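Local structure of MHC class I antigen (Ctenopharyngodon idella, 5H5Z) at residues A[63-66]-A[67-70]; A[74-77]-A[78-81]. The protein probably presents short peptides at the cell surface for immune recognition, as an MHC class I heavy chain held together with beta-2-microglobulin. All blocks are in the same frame, centred on the assembly; numbering follows the deposited sequence.

Contact 1: A[63-66]-A[67-70]; sequences QVLI and GAHQ
Gln63 O accepts the N-H of Gly67 at 3.2 Å, the first of four consecutive i to i+4 backbone bonds along this part of helix 55-82. One residue on, Val64 O takes the N-H of Ala68 at 2.9 Å, with the donor in the carbonyl plane; Val64 points its side chain away from residues 67-70. The helix is the alpha1 wall of the MHC class I groove, lying over the antiparallel sheet that forms its floor, and here Val64 packs on the backbone of the bound peptide and Ala68 on one of its apolar side chains. Leu65 makes the apolar side-chain contact: its CD2 comes to 4.2 Å from Ala68 CB. Below, Leu65 and Ala68 rest on Tyr9 of strand 3-13, and Leu65 and Ile66 on Phe35 of strand 30-36. Leu65 O receives His69 N at 2.9 Å. His69 CB lies against both Leu65 O and Ile66 O, 3.4 Å from Ile66 O. With its CG anti to the backbone N (chi1 163°), His69 sends its side chain toward Glu20, Phe21, Ser37 and Met40. Ile66 O closes the series, bonded to Gln70 N at 3.1 Å. Gln70 CG passes 3.4 Å from Ile66 O, and the rest of this exposed residue runs on extended.

Contact 2: A[74-77]-A[78-81]; sequences DSIQ and IVME
Met80 folds its side chain back over the carbonyl of Ile76, one turn earlier in helix 55-82, the alpha1 helix of the peptide groove. Its CB lies 3.4 Å from Ile76 O, and CG, set beside the backbone N by a chi1 of -64°, comes to 3.0 Å from that oxygen while meeting Ile76 CG1 at 4.1 Å. SD passes 3.9 Å from Ile76 O. The bend at chi3 (-67°) then swings CE back to 3.5 Å from Ile76 O, and also to 3.5 Å from Gln77 OE1. The same Ile76 O accepts Met80 N, while Val79 CG1 lies 3.4 Å away from it. Beneath, Met80 touches His90, Tyr114 and Ser13, and Ile76 reaches Trp92 and Ser13. On the groove side, Ser75 OG hydrogen-bonds both Val71 O and the peptide backbone, and Ile78 and Val79 pack on apolar peptide side chains. At the exposed side, Glu81 crosses Gln77, its carboxylate plane 84° from the amide, with no hydrogen bond between the two groups. Ile76 O therefore has one N-H bond, from Met80, and its other side-chain neighbours across the contact are carbon and sulfur groups, which give van der Waals contact rather than hydrogen bonds.

Contacts 1 and 2 are successive parts of one element, helix 55-82, with centres about 17 Å apart, and both are half buried: each has four buried and two exposed residues. They stand over different parts of the same groove floor: contact 1 over strands 3-13, 21-27 and 30-36, contact 2 over strands 3-13, 90-100 and 106-114. The peptide meets both, with a hydrogen bond added at contact 2. Backbone bonds dominate contact 1, whose only apolar side-chain pair is Leu65 with Ala68. Contact 2 has two such pairs, Ile76 with Val79 and with Met80, besides the polar chains of Gln77 and Glu81, and two of its backbone bonds are weak.

Contact 1: A[63-66]-A[67-70]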
# COMPACT_ATOMS: atom_id res chain seq x y z
N GLN A 63 6.59 23.41 -7.25
CA GLN A 63 7.90 23.85 -7.71
C GLN A 63 9.01 22.85 -7.39
O GLN A 63 9.86 22.58 -8.23
CB GLN A 63 8.23 25.25 -7.18
CG GLN A 63 9.15 26.04 -8.09
CD GLN A 63 8.61 26.19 -9.51
OE1 GLN A 63 9.38 26.29 -10.46
NE2 GLN A 63 7.28 26.21 -9.66
N VAL A 64 8.99 22.30 -6.18
CA VAL A 64 9.96 21.29 -5.75
C VAL A 64 9.89 20.06 -6.67
O VAL A 64 10.92 19.54 -7.13
CB VAL A 64 9.75 20.90 -4.26
CG1 VAL A 64 10.58 19.67 -3.89
CG2 VAL A 64 10.11 22.06 -3.34
N LEU A 65 8.67 19.63 -6.95
CA LEU A 65 8.46 18.39 -7.73
C LEU A 65 8.65 18.54 -9.24
O LEU A 65 8.99 17.57 -9.91
CB LEU A 65 7.13 17.74 -7.37
CG LEU A 65 7.08 17.30 -5.90
CD1 LEU A 65 5.67 16.94 -5.45
CD2 LEU A 65 8.07 16.17 -5.61
N ILE A 66 8.45 19.76 -9.77
CA ILE A 66 8.84 20.04 -11.16
C ILE A 66 10.35 19.85 -11.26
O ILE A 66 10.85 19.22 -12.21
CB ILE A 66 8.42 21.45 -11.63
CG1 ILE A 66 6.89 21.55 -11.77
CG2 ILE A 66 9.07 21.79 -12.96
CD1 ILE A 66 6.38 22.98 -11.91
N GLY A 67 11.08 20.37 -10.27
CA GLY A 67 12.52 20.17 -10.15
C GLY A 67 12.91 18.70 -10.04
O GLY A 67 13.84 18.25 -10.71
N ALA A 68 12.18 17.95 -9.21
CA ALA A 68 12.41 16.51 -9.05
C ALA A 68 12.23 15.74 -10.37
O ALA A 68 13.02 14.85 -10.68
CB ALA A 68 11.51 15.94 -7.97
N HIS A 69 11.18 16.09 -11.12
CA HIS A 69 10.93 15.52 -12.44
C HIS A 69 12.11 15.75 -13.39
O HIS A 69 12.58 14.80 -14.05
CB HIS A 69 9.64 16.10 -13.03
CG HIS A 69 9.49 15.92 -14.51
ND1 HIS A 69 9.55 14.69 -15.12
CD2 HIS A 69 9.26 16.82 -15.49
CE1 HIS A 69 9.37 14.84 -16.42
NE2 HIS A 69 9.20 16.12 -16.67
N GLN A 70 12.59 16.99 -13.46
CA GLN A 70 13.74 17.34 -14.29
C GLN A 70 14.97 16.49 -13.91
O GLN A 70 15.60 15.89 -14.79
CB GLN A 70 14.04 18.85 -14.20
CG GLN A 70 12.98 19.75 -14.83
CD GLN A 70 13.28 21.25 -14.74
OE1 GLN A 70 12.90 22.02 -15.62
NE2 GLN A 70 13.95 21.66 -13.66

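Contact 2: A[74-77]-A[78-81]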
# COMPACT_ATOMS: atom_id res chain seq x y z
N ASP A 74 17.05 13.33 -15.99
CA ASP A 74 18.50 13.37 -16.20
C ASP A 74 19.17 12.13 -15.61
O ASP A 74 20.07 11.54 -16.22
CB ASP A 74 19.09 14.63 -15.57
CG ASP A 74 18.60 15.92 -16.23
OD1 ASP A 74 17.93 15.86 -17.28
OD2 ASP A 74 18.90 17.00 -15.68
N SER A 75 18.71 11.75 -14.41
CA SER A 75 19.26 10.63 -13.67
C SER A 75 19.05 9.29 -14.37
O SER A 75 20.00 8.53 -14.55
CB SER A 75 18.68 10.58 -12.25
OG SER A 75 19.15 11.66 -11.47
N ILE A 76 17.82 9.02 -14.79
CA ILE A 76 17.51 7.74 -15.46
C ILE A 76 18.28 7.59 -16.77
O ILE A 76 18.70 6.49 -17.12
CB ILE A 76 15.98 7.51 -15.64
CG1 ILE A 76 15.69 6.03 -15.92
CG2 ILE A 76 15.39 8.43 -16.70
CD1 ILE A 76 14.24 5.63 -15.73
N GLN A 77 18.50 8.70 -17.48
CA GLN A 77 19.30 8.69 -18.70
C GLN A 77 20.72 8.18 -18.43
O GLN A 77 21.24 7.35 -19.17
CB GLN A 77 19.35 10.08 -19.33
CG GLN A 77 19.59 10.08 -20.84
CD GLN A 77 18.42 9.51 -21.63
OE1 GLN A 77 17.31 9.37 -21.11
NE2 GLN A 77 18.68 9.18 -22.89
N ILE A 78 21.30 8.67 -17.34
CA ILE A 78 22.66 8.32 -16.92
C ILE A 78 22.81 6.84 -16.54
O ILE A 78 23.72 6.16 -17.04
CB ILE A 78 23.13 9.26 -15.77
CG1 ILE A 78 23.42 10.66 -16.32
CG2 ILE A 78 24.35 8.70 -15.05
CD1 ILE A 78 23.60 11.73 -15.26
N VAL A 79 21.92 6.34 -15.69
CA VAL A 79 22.00 4.96 -15.21
C VAL A 79 21.77 3.92 -16.32
O VAL A 79 22.49 2.91 -16.38
CB VAL A 79 21.12 4.72 -13.95
CG1 VAL A 79 19.67 5.09 -14.20
CG2 VAL A 79 21.25 3.30 -13.42
N MET A 80 20.82 4.19 -17.22
CA MET A 80 20.54 3.30 -18.37
C MET A 80 21.78 3.08 -19.22
O MET A 80 22.08 1.94 -19.63
CB MET A 80 19.40 3.86 -19.24
CG MET A 80 18.04 3.95 -18.57
SD MET A 80 16.68 4.38 -19.69
CE MET A 80 17.08 6.06 -20.15
N GLU A 81 22.50 4.17 -19.49
CA GLU A 81 23.73 4.14 -20.26
C GLU A 81 24.80 3.29 -19.57
O GLU A 81 25.56 2.59 -20.24
CB GLU A 81 24.24 5.56 -20.51
CG GLU A 81 23.42 6.33 -21.54
CD GLU A 81 23.58 7.84 -21.43
OE1 GLU A 81 24.21 8.32 -20.45
OE2 GLU A 81 23.08 8.55 -22.32